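PDB 6RO8: cytochrome P450 RhF, which probably acts as a heme-dependent monooxygenase, and is represented here by the heme domain of a longer, self-sufficient class VII cytochrome P450. Local coordinates for residues Gln141-Glu146 and Leu173-His178; Gln219-Ser224 and Tyr259-Met264; Leu405-Gln410 and Glu424-Glu429. One frame throughout, in Å; residues are numbered along the deposited sequence.

Contact 1: residues Gln141-Glu146 and Leu173-His178; sequences QHFVRE and LMVALH
Phe-143 of helix 134-155 and His-178 of helix 170-179 stack face to face. Their ring centres are 4.5 Å apart and the planes are 22° off parallel. CD2 of His-178 lies over the centre of the phenyl ring. In return, CZ of Phe-143 sits over the imidazole but toward its rim. Phe-143 CE2 makes the closest approaches of this ring. Phe-143 CE2 meets His-178 CB at 3.9 Å and Val-175 CA at 4.0 Å, the latter near the phenyl plane. Val-175 adds its CG2 methyl, which touches Val-144 CG2 at 3.6 Å. The two valine side chains cross at about a right angle. By their order in the P450 fold the helices correspond to D and E of the D, E, I, L four-helix bundle. They run roughly antiparallel, at 150°, and the axes of segments 141-146 and 173-178 approach to 10.5 Å. Val-144 also packs on Met-389 and Ile-393 of helix 384-401, which corresponds to L. His-178 also meets the ring of His-140. The histidine is exposed and the valines are buried. The chemistry of the contact is therefore apolar contact and ring stacking, with shape rather than polar bonding joining the two helices.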
loop_
_atom_site.group_PDB
_atom_site.type_symbol
_atom_site.label_atom_id
_atom_site.label_comp_id
_atom_site.label_asym_id
_atom_site.label_seq_id
_atom_site.Cartn_x
_atom_site.Cartn_y
_atom_site.Cartn_z
ATOM N N GLN A 141 8.296 -14.230 -11.492
ATOM C CA GLN A 141 7.599 -15.247 -10.714
ATOM C C GLN A 141 8.524 -16.417 -10.369
ATOM O O GLN A 141 8.594 -16.848 -9.211
ATOM C CB GLN A 141 6.371 -15.720 -11.491
ATOM C CG GLN A 141 5.389 -16.543 -10.700
ATOM C CD GLN A 141 4.201 -16.954 -11.532
ATOM O OE1 GLN A 141 4.319 -17.152 -12.739
ATOM N NE2 GLN A 141 3.044 -17.073 -10.896
ATOM N N HIS A 142 9.251 -16.939 -11.363
ATOM C CA HIS A 142 10.263 -17.958 -11.096
ATOM C C HIS A 142 11.174 -17.519 -9.965
ATOM O O HIS A 142 11.514 -18.309 -9.076
ATOM C CB HIS A 142 11.093 -18.235 -12.356
ATOM C CG HIS A 142 12.176 -19.261 -12.164
ATOM N ND1 HIS A 142 12.218 -20.117 -11.081
ATOM C CD2 HIS A 142 13.256 -19.567 -12.921
ATOM C CE1 HIS A 142 13.275 -20.904 -11.180
ATOM N NE2 HIS A 142 13.922 -20.590 -12.288
ATOM N N PHE A 143 11.580 -16.246 -9.990
ATOM C CA PHE A 143 12.528 -15.737 -9.005
ATOM C C PHE A 143 11.905 -15.708 -7.618
ATOM O O PHE A 143 12.546 -16.102 -6.632
ATOM C CB PHE A 143 12.991 -14.349 -9.446
ATOM C CG PHE A 143 13.899 -13.659 -8.488
ATOM C CD1 PHE A 143 15.211 -14.041 -8.357
ATOM C CD2 PHE A 143 13.449 -12.583 -7.750
ATOM C CE1 PHE A 143 16.050 -13.373 -7.480
ATOM C CE2 PHE A 143 14.283 -11.916 -6.877
ATOM C CZ PHE A 143 15.575 -12.311 -6.737
ATOM N N VAL A 144 10.651 -15.249 -7.526
ATOM C CA VAL A 144 9.925 -15.300 -6.264
ATOM C C VAL A 144 9.878 -16.725 -5.734
ATOM O O VAL A 144 10.101 -16.965 -4.541
ATOM C CB VAL A 144 8.508 -14.710 -6.427
ATOM C CG1 VAL A 144 7.812 -14.665 -5.092
ATOM C CG2 VAL A 144 8.575 -13.295 -6.990
ATOM N N ARG A 145 9.607 -17.699 -6.603
ATOM C CA ARG A 145 9.444 -19.063 -6.109
ATOM C C ARG A 145 10.748 -19.633 -5.571
ATOM O O ARG A 145 10.739 -20.370 -4.579
ATOM C CB ARG A 145 8.881 -19.964 -7.194
ATOM C CG ARG A 145 8.078 -21.112 -6.616
ATOM C CD ARG A 145 6.770 -21.234 -7.358
ATOM N NE ARG A 145 6.909 -20.907 -8.775
ATOM C CZ ARG A 145 5.893 -20.644 -9.592
ATOM N NH1 ARG A 145 4.644 -20.655 -9.134
ATOM N NH2 ARG A 145 6.128 -20.365 -10.872
ATOM N N GLU A 146 11.877 -19.314 -6.204
ATOM C CA GLU A 146 13.160 -19.750 -5.658
ATOM C C GLU A 146 13.390 -19.151 -4.278
ATOM O O GLU A 146 13.840 -19.843 -3.357
ATOM C CB GLU A 146 14.300 -19.362 -6.598
ATOM C CG GLU A 146 14.397 -20.186 -7.866
ATOM C CD GLU A 146 14.853 -21.614 -7.615
ATOM O OE1 GLU A 146 16.031 -21.817 -7.224
ATOM O OE2 GLU A 146 14.033 -22.539 -7.820
ATOM N N LEU A 173 10.907 -7.135 -0.680
ATOM C CA LEU A 173 11.973 -6.160 -0.879
ATOM C C LEU A 173 12.934 -6.616 -1.972
ATOM O O LEU A 173 13.178 -5.890 -2.943
ATOM C CB LEU A 173 12.724 -5.932 0.429
ATOM C CG LEU A 173 13.913 -4.969 0.294
ATOM C CD1 LEU A 173 13.449 -3.632 -0.289
ATOM C CD2 LEU A 173 14.636 -4.742 1.628
ATOM N N MET A 174 13.477 -7.830 -1.839
ATOM C CA MET A 174 14.410 -8.340 -2.836
ATOM C C MET A 174 13.786 -8.389 -4.224
ATOM O O MET A 174 14.416 -8.002 -5.215
ATOM C CB MET A 174 14.881 -9.726 -2.438
ATOM C CG MET A 174 16.103 -9.735 -1.596
ATOM S SD MET A 174 16.275 -11.431 -1.067
ATOM C CE MET A 174 15.397 -11.392 0.492
ATOM N N VAL A 175 12.560 -8.895 -4.319
ATOM C CA VAL A 175 11.866 -8.928 -5.601
ATOM C C VAL A 175 11.797 -7.519 -6.191
ATOM O O VAL A 175 12.136 -7.294 -7.367
ATOM C CB VAL A 175 10.475 -9.566 -5.419
ATOM C CG1 VAL A 175 9.631 -9.417 -6.661
ATOM C CG2 VAL A 175 10.632 -11.055 -5.029
ATOM N N ALA A 176 11.423 -6.538 -5.356
ATOM C CA ALA A 176 11.310 -5.154 -5.818
ATOM C C ALA A 176 12.629 -4.646 -6.391
ATOM O O ALA A 176 12.689 -4.195 -7.543
ATOM C CB ALA A 176 10.839 -4.256 -4.674
ATOM N N LEU A 177 13.692 -4.680 -5.581
ATOM C CA LEU A 177 15.017 -4.305 -6.066
ATOM C C LEU A 177 15.305 -4.953 -7.408
ATOM O O LEU A 177 15.773 -4.290 -8.337
ATOM C CB LEU A 177 16.081 -4.710 -5.051
ATOM C CG LEU A 177 15.920 -4.033 -3.706
ATOM C CD1 LEU A 177 16.904 -4.639 -2.723
ATOM C CD2 LEU A 177 16.172 -2.581 -3.907
ATOM N N HIS A 178 14.988 -6.243 -7.538
ATOM C CA HIS A 178 15.281 -6.960 -8.776
ATOM C C HIS A 178 14.389 -6.500 -9.918
ATOM O O HIS A 178 14.862 -6.348 -11.047
ATOM C CB HIS A 178 15.143 -8.463 -8.552
ATOM C CG HIS A 178 15.717 -9.283 -9.658
ATOM N ND1 HIS A 178 17.073 -9.381 -9.882
ATOM C CD2 HIS A 178 15.121 -10.037 -10.610
ATOM C CE1 HIS A 178 17.288 -10.162 -10.926
ATOM N NE2 HIS A 178 16.120 -10.577 -11.384
#

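Contact 2: residues Gln219-Ser224 and Tyr259-Met264; sequences QFWEYS and YLHSMM
His-261 lies flat against Trp-221. The imidazole and the six-membered ring of the indole have centres 3.6 Å apart and planes 14° from parallel. NE2 of His-261 is over the indole, and Trp-221 CZ2 is over the centre of the imidazole. His-261 NE2 also donates to Trp-221 O at 2.9 Å. This bond is nearly straight (169° at the hydrogen), and the acceptor lies in the imidazole plane. One residue thus offers both a ring face and a carbonyl to the histidine, which fixes the rotation of its ring.

Ser-224 OG lies at the imidazole edge, 3.7 Å from His-261 NE2. It is also close to the carbonyl oxygens of Phe-220 and Trp-221, one turn back. Ser-224 CB packs on Met-264 CB at 4.0 Å. In the P450 fold, helix 207-233 matches helix G, and 257-270 matches the N-terminal part of helix I, which continues as 273-288. The axes of the segments 219-224 and 259-264 pass 9.4 Å apart at 122°.

Ser-262 OG comes to the edge of the indole, 3.6 Å from Trp-221 CH2, and is hydrogen-bonded to Asn-110 N and Asn-258 OD1. Around this shell, Tyr-107 meets Trp-221 edge-to-face. Met-265 of helix 257-270 also touches Trp-221. Met-264 packs back on Val-227 and Leu-228, and on Met-241 of helix 240-250.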
loop_
_atom_site.group_PDB
_atom_site.type_symbol
_atom_site.label_atom_id
_atom_site.label_comp_id
_atom_site.label_asym_id
_atom_site.label_seq_id
_atom_site.Cartn_x
_atom_site.Cartn_y
_atom_site.Cartn_z
ATOM N N GLN A 219 18.023 11.523 4.094
ATOM C CA GLN A 219 19.026 10.573 3.632
ATOM C C GLN A 219 18.470 9.677 2.538
ATOM O O GLN A 219 19.132 9.444 1.520
ATOM C CB GLN A 219 19.526 9.744 4.804
ATOM C CG GLN A 219 20.143 10.576 5.906
ATOM C CD GLN A 219 20.551 9.723 7.078
ATOM O OE1 GLN A 219 20.488 8.495 7.009
ATOM N NE2 GLN A 219 20.954 10.363 8.168
ATOM N N PHE A 220 17.254 9.169 2.733
ATOM C CA PHE A 220 16.553 8.419 1.693
ATOM C C PHE A 220 16.600 9.149 0.352
ATOM O O PHE A 220 16.932 8.558 -0.678
ATOM C CB PHE A 220 15.104 8.183 2.141
ATOM C CG PHE A 220 14.396 7.083 1.401
ATOM C CD1 PHE A 220 15.066 6.300 0.468
ATOM C CD2 PHE A 220 13.045 6.842 1.637
ATOM C CE1 PHE A 220 14.401 5.298 -0.204
ATOM C CE2 PHE A 220 12.387 5.847 0.980
ATOM C CZ PHE A 220 13.065 5.073 0.054
ATOM N N TRP A 221 16.263 10.436 0.347
ATOM C CA TRP A 221 16.359 11.227 -0.874
ATOM C C TRP A 221 17.782 11.224 -1.417
ATOM O O TRP A 221 18.006 10.991 -2.610
ATOM C CB TRP A 221 15.896 12.663 -0.606
ATOM C CG TRP A 221 15.890 13.522 -1.830
ATOM C CD1 TRP A 221 16.824 14.452 -2.189
ATOM C CD2 TRP A 221 14.903 13.527 -2.865
ATOM N NE1 TRP A 221 16.476 15.035 -3.384
ATOM C CE2 TRP A 221 15.302 14.485 -3.821
ATOM C CE3 TRP A 221 13.722 12.816 -3.076
ATOM C CZ2 TRP A 221 14.564 14.746 -4.970
ATOM C CZ3 TRP A 221 12.989 13.074 -4.219
ATOM C CH2 TRP A 221 13.413 14.032 -5.152
ATOM N N GLU A 222 18.758 11.492 -0.550
ATOM C CA GLU A 222 20.145 11.507 -0.985
ATOM C C GLU A 222 20.571 10.153 -1.522
ATOM O O GLU A 222 21.238 10.076 -2.560
ATOM C CB GLU A 222 21.043 11.920 0.169
ATOM C CG GLU A 222 22.447 12.220 -0.242
ATOM C CD GLU A 222 23.203 12.891 0.872
ATOM O OE1 GLU A 222 23.149 12.365 2.004
ATOM O OE2 GLU A 222 23.841 13.941 0.626
ATOM N N TYR A 223 20.193 9.076 -0.830
ATOM C CA TYR A 223 20.528 7.732 -1.292
ATOM C C TYR A 223 20.015 7.485 -2.713
ATOM O O TYR A 223 20.776 7.076 -3.599
ATOM C CB TYR A 223 19.963 6.684 -0.324
ATOM C CG TYR A 223 20.218 5.255 -0.771
ATOM C CD1 TYR A 223 21.459 4.648 -0.569
ATOM C CD2 TYR A 223 19.220 4.516 -1.400
ATOM C CE1 TYR A 223 21.698 3.347 -0.976
ATOM C CE2 TYR A 223 19.450 3.204 -1.819
ATOM C CZ TYR A 223 20.693 2.632 -1.604
ATOM O OH TYR A 223 20.940 1.342 -2.005
ATOM N N SER A 224 18.715 7.726 -2.943
ATOM C CA SER A 224 18.065 7.553 -4.239
ATOM C C SER A 224 18.778 8.380 -5.293
ATOM O O SER A 224 18.897 7.952 -6.450
ATOM C CB SER A 224 16.571 7.908 -4.132
ATOM O OG SER A 224 16.375 8.956 -3.198
ATOM N N TYR A 259 11.059 13.694 -11.913
ATOM C CA TYR A 259 10.269 12.476 -11.823
ATOM C C TYR A 259 11.173 11.278 -11.590
ATOM O O TYR A 259 10.829 10.374 -10.824
ATOM C CB TYR A 259 9.423 12.265 -13.076
ATOM C CG TYR A 259 8.945 10.841 -13.145
ATOM C CD1 TYR A 259 7.865 10.412 -12.376
ATOM C CD2 TYR A 259 9.613 9.902 -13.932
ATOM C CE1 TYR A 259 7.445 9.097 -12.421
ATOM C CE2 TYR A 259 9.216 8.601 -13.976
ATOM C CZ TYR A 259 8.133 8.191 -13.226
ATOM O OH TYR A 259 7.761 6.872 -13.297
ATOM N N LEU A 260 12.339 11.254 -12.236
ATOM C CA LEU A 260 13.256 10.139 -12.025
ATOM C C LEU A 260 13.669 10.050 -10.567
ATOM O O LEU A 260 13.595 8.978 -9.952
ATOM C CB LEU A 260 14.479 10.283 -12.930
ATOM C CG LEU A 260 14.343 9.714 -14.342
ATOM C CD1 LEU A 260 13.177 10.335 -15.103
ATOM C CD2 LEU A 260 15.656 9.906 -15.099
ATOM N N HIS A 261 14.070 11.175 -9.988
ATOM C CA HIS A 261 14.530 11.160 -8.611
ATOM C C HIS A 261 13.373 10.913 -7.653
ATOM O O HIS A 261 13.504 10.131 -6.702
ATOM C CB HIS A 261 15.236 12.477 -8.303
ATOM C CG HIS A 261 16.065 12.446 -7.062
ATOM N ND1 HIS A 261 17.012 13.407 -6.778
ATOM C CD2 HIS A 261 16.084 11.576 -6.025
ATOM C CE1 HIS A 261 17.577 13.130 -5.618
ATOM N NE2 HIS A 261 17.031 12.025 -5.139
ATOM N N SER A 262 12.226 11.551 -7.904
ATOM C CA SER A 262 11.067 11.354 -7.040
ATOM C C SER A 262 10.553 9.916 -7.124
ATOM O O SER A 262 10.286 9.280 -6.094
ATOM C CB SER A 262 9.970 12.362 -7.400
ATOM O OG SER A 262 10.400 13.709 -7.163
ATOM N N MET A 263 10.426 9.375 -8.341
ATOM C CA MET A 263 9.932 8.010 -8.475
ATOM C C MET A 263 10.902 7.015 -7.850
ATOM O O MET A 263 10.479 6.057 -7.198
ATOM C CB MET A 263 9.664 7.673 -9.947
ATOM C CG MET A 263 8.993 6.305 -10.180
ATOM S SD MET A 263 7.377 6.163 -9.377
ATOM C CE MET A 263 6.397 5.402 -10.655
ATOM N N MET A 264 12.206 7.232 -8.023
ATOM C CA MET A 264 13.190 6.362 -7.386
ATOM C C MET A 264 12.834 6.142 -5.923
ATOM O O MET A 264 12.645 5.005 -5.479
ATOM C CB MET A 264 14.594 6.964 -7.503
ATOM C CG MET A 264 15.440 6.402 -8.632
ATOM S SD MET A 264 15.699 4.613 -8.574
ATOM C CE MET A 264 16.713 4.491 -7.124
#

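Contact 3: residues Leu405-Gln410 and Glu424-Glu429; sequences LKLCEQ and EALWTE
The backbone O of Trp-427 takes two hydrogen bonds from the other segment. Cys-408 N donates to Trp-427 O at 3.0 Å from above the carbonyl plane. Gln-410 NE2 donates to Trp-427 O at 2.8 Å. The same nitrogen also donates to Cys-408 O, so both amide hydrogens have an acceptor. At the other end of this amide, Gln-410 OE1 accepts from Trp-427 N at 2.6 Å, in the carbonyl plane and on a lone pair. The glutamine side chain thus binds both N and O of one residue, much as a strand partner would. It does so with CG between the backbone N and the carbonyl carbon (chi1 67°) and the chain extended beyond.

The regular pairing is a short antiparallel ladder. Lys-406 and Glu-429 form a hydrogen-bonded pair: Lys-406 N donates to Glu-429 O at 3.1 Å and Glu-429 N to Lys-406 O at 3.0 Å. Lys-406 O is gripped a second time by Thr-428 OG1, which stands above the carbonyl plane. Leu-407 and Thr-428 are the non-hydrogen-bonded pair. Leu-407 CD2 packs on Leu-426 CD1 at 3.8 Å.

Strand 427-429 is the middle of a three-stranded antiparallel sheet, between 406-407 and 160-162. This sheet probably corresponds to the small beta-3 sheet of P450s. Leu-405 and Leu-407 pack on Leu-287, and Leu-426 on Leu-283, both of helix 273-288. Leu-426 also meets Val-164 and Leu-168 of helix 163-168.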
loop_
_atom_site.group_PDB
_atom_site.type_symbol
_atom_site.label_atom_id
_atom_site.label_comp_id
_atom_site.label_asym_id
_atom_site.label_seq_id
_atom_site.Cartn_x
_atom_site.Cartn_y
_atom_site.Cartn_z
ATOM N N LEU A 405 0.263 -25.590 9.818
ATOM C CA LEU A 405 0.550 -24.221 10.216
ATOM C C LEU A 405 -0.630 -23.604 10.953
ATOM O O LEU A 405 -1.769 -23.684 10.488
ATOM C CB LEU A 405 0.859 -23.385 8.974
ATOM C CG LEU A 405 1.654 -22.129 9.263
ATOM C CD1 LEU A 405 2.918 -22.695 9.750
ATOM C CD2 LEU A 405 1.877 -21.328 8.009
ATOM N N LYS A 406 -0.351 -22.981 12.103
ATOM C CA LYS A 406 -1.371 -22.268 12.867
ATOM C C LYS A 406 -0.767 -21.015 13.489
ATOM O O LYS A 406 0.437 -20.951 13.746
ATOM C CB LYS A 406 -2.000 -23.128 13.980
ATOM C CG LYS A 406 -1.033 -23.873 14.914
ATOM C CD LYS A 406 -1.690 -25.154 15.434
ATOM C CE LYS A 406 -1.283 -26.351 14.620
ATOM N NZ LYS A 406 -2.272 -27.452 14.578
ATOM N N LEU A 407 -1.615 -20.022 13.738
ATOM C CA LEU A 407 -1.166 -18.832 14.447
ATOM C C LEU A 407 -0.897 -19.166 15.911
ATOM O O LEU A 407 -1.642 -19.929 16.531
ATOM C CB LEU A 407 -2.219 -17.726 14.351
ATOM C CG LEU A 407 -2.417 -17.072 12.981
ATOM C CD1 LEU A 407 -3.781 -16.356 12.912
ATOM C CD2 LEU A 407 -1.268 -16.109 12.660
ATOM N N CYS A 408 0.186 -18.621 16.460
ATOM C CA CYS A 408 0.335 -18.642 17.909
ATOM C C CYS A 408 -0.549 -17.582 18.559
ATOM O O CYS A 408 -0.938 -16.595 17.932
ATOM C CB CYS A 408 1.784 -18.392 18.336
ATOM S SG CYS A 408 3.106 -19.346 17.542
ATOM N N GLU A 409 -0.866 -17.797 19.836
ATOM C CA GLU A 409 -1.462 -16.734 20.634
ATOM C C GLU A 409 -0.481 -15.577 20.706
ATOM O O GLU A 409 0.693 -15.771 21.036
ATOM C CB GLU A 409 -1.803 -17.228 22.036
ATOM C CG GLU A 409 -2.714 -18.432 22.036
ATOM C CD GLU A 409 -2.977 -18.965 23.429
ATOM O OE1 GLU A 409 -2.595 -18.286 24.407
ATOM O OE2 GLU A 409 -3.546 -20.073 23.545
ATOM N N GLN A 410 -0.948 -14.382 20.357
ATOM C CA GLN A 410 -0.066 -13.230 20.324
ATOM C C GLN A 410 -0.913 -11.971 20.295
ATOM O O GLN A 410 -2.067 -11.992 19.860
ATOM C CB GLN A 410 0.870 -13.268 19.110
ATOM C CG GLN A 410 0.140 -13.113 17.775
ATOM C CD GLN A 410 0.863 -13.780 16.615
ATOM O OE1 GLN A 410 1.826 -13.232 16.069
ATOM N NE2 GLN A 410 0.391 -14.963 16.224
ATOM N N GLU A 424 2.982 -6.155 12.616
ATOM C CA GLU A 424 4.442 -6.074 12.653
ATOM C C GLU A 424 5.080 -7.454 12.797
ATOM O O GLU A 424 6.161 -7.705 12.250
ATOM C CB GLU A 424 4.885 -5.160 13.790
ATOM C CG GLU A 424 4.071 -3.912 13.834
ATOM C CD GLU A 424 4.832 -2.733 14.363
ATOM O OE1 GLU A 424 4.501 -2.274 15.476
ATOM O OE2 GLU A 424 5.753 -2.269 13.659
ATOM N N ALA A 425 4.434 -8.353 13.532
ATOM C CA ALA A 425 4.877 -9.728 13.653
ATOM C C ALA A 425 3.743 -10.666 13.261
ATOM O O ALA A 425 2.562 -10.299 13.311
ATOM C CB ALA A 425 5.349 -10.033 15.082
ATOM N N LEU A 426 4.114 -11.887 12.854
ATOM C CA LEU A 426 3.155 -12.948 12.535
ATOM C C LEU A 426 3.707 -14.250 13.131
ATOM O O LEU A 426 4.339 -15.056 12.443
ATOM C CB LEU A 426 2.920 -13.059 11.025
ATOM C CG LEU A 426 1.641 -13.806 10.623
ATOM C CD1 LEU A 426 0.380 -13.066 11.079
ATOM C CD2 LEU A 426 1.585 -14.105 9.127
ATOM N N TRP A 427 3.467 -14.461 14.423
ATOM C CA TRP A 427 4.016 -15.623 15.113
ATOM C C TRP A 427 3.163 -16.865 14.862
ATOM O O TRP A 427 1.930 -16.824 14.892
ATOM C CB TRP A 427 4.154 -15.337 16.611
ATOM C CG TRP A 427 5.453 -14.664 16.903
ATOM C CD1 TRP A 427 5.650 -13.349 17.198
ATOM C CD2 TRP A 427 6.753 -15.268 16.879
ATOM N NE1 TRP A 427 6.993 -13.099 17.374
ATOM C CE2 TRP A 427 7.688 -14.264 17.188
ATOM C CE3 TRP A 427 7.214 -16.565 16.645
ATOM C CZ2 TRP A 427 9.052 -14.515 17.257
ATOM C CZ3 TRP A 427 8.570 -16.811 16.708
ATOM C CH2 TRP A 427 9.473 -15.793 17.012
ATOM N N THR A 428 3.836 -17.982 14.635
ATOM C CA THR A 428 3.225 -19.100 13.938
ATOM C C THR A 428 3.996 -20.375 14.258
ATOM O O THR A 428 5.210 -20.333 14.479
ATOM C CB THR A 428 3.203 -18.800 12.437
ATOM O OG1 THR A 428 2.733 -19.938 11.717
ATOM C CG2 THR A 428 4.569 -18.471 11.975
ATOM N N GLU A 429 3.283 -21.503 14.313
ATOM C CA GLU A 429 3.861 -22.737 14.832
ATOM C C GLU A 429 3.345 -23.954 14.073
ATOM O O GLU A 429 2.316 -23.896 13.395
ATOM C CB GLU A 429 3.544 -22.925 16.313
ATOM C CG GLU A 429 2.066 -22.834 16.641
ATOM C CD GLU A 429 1.802 -22.937 18.132
ATOM O OE1 GLU A 429 2.785 -22.954 18.902
ATOM O OE2 GLU A 429 0.619 -23.005 18.533
#

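In the fold
The three contacts follow one another along the chain and none touches another. Contacts 1 and 2 are the nearer pair: their centres are 22 Å apart and their nearest atoms about 6 Å. Contact 3 is more remote, its centre 24 Å from that of contact 1 and 36 Å from that of contact 2. None of the three lies in the heme or histidine pocket. The side chain of Val-175 in contact 1 is about 7 Å from the heme, and that of Met-264 in contact 2 about 12 Å. The side chain of Ser-262 is about 10 Å from the bound histidine. Helix 257-270 carries contact 2 and ends at Ala-270, which lines the histidine pocket.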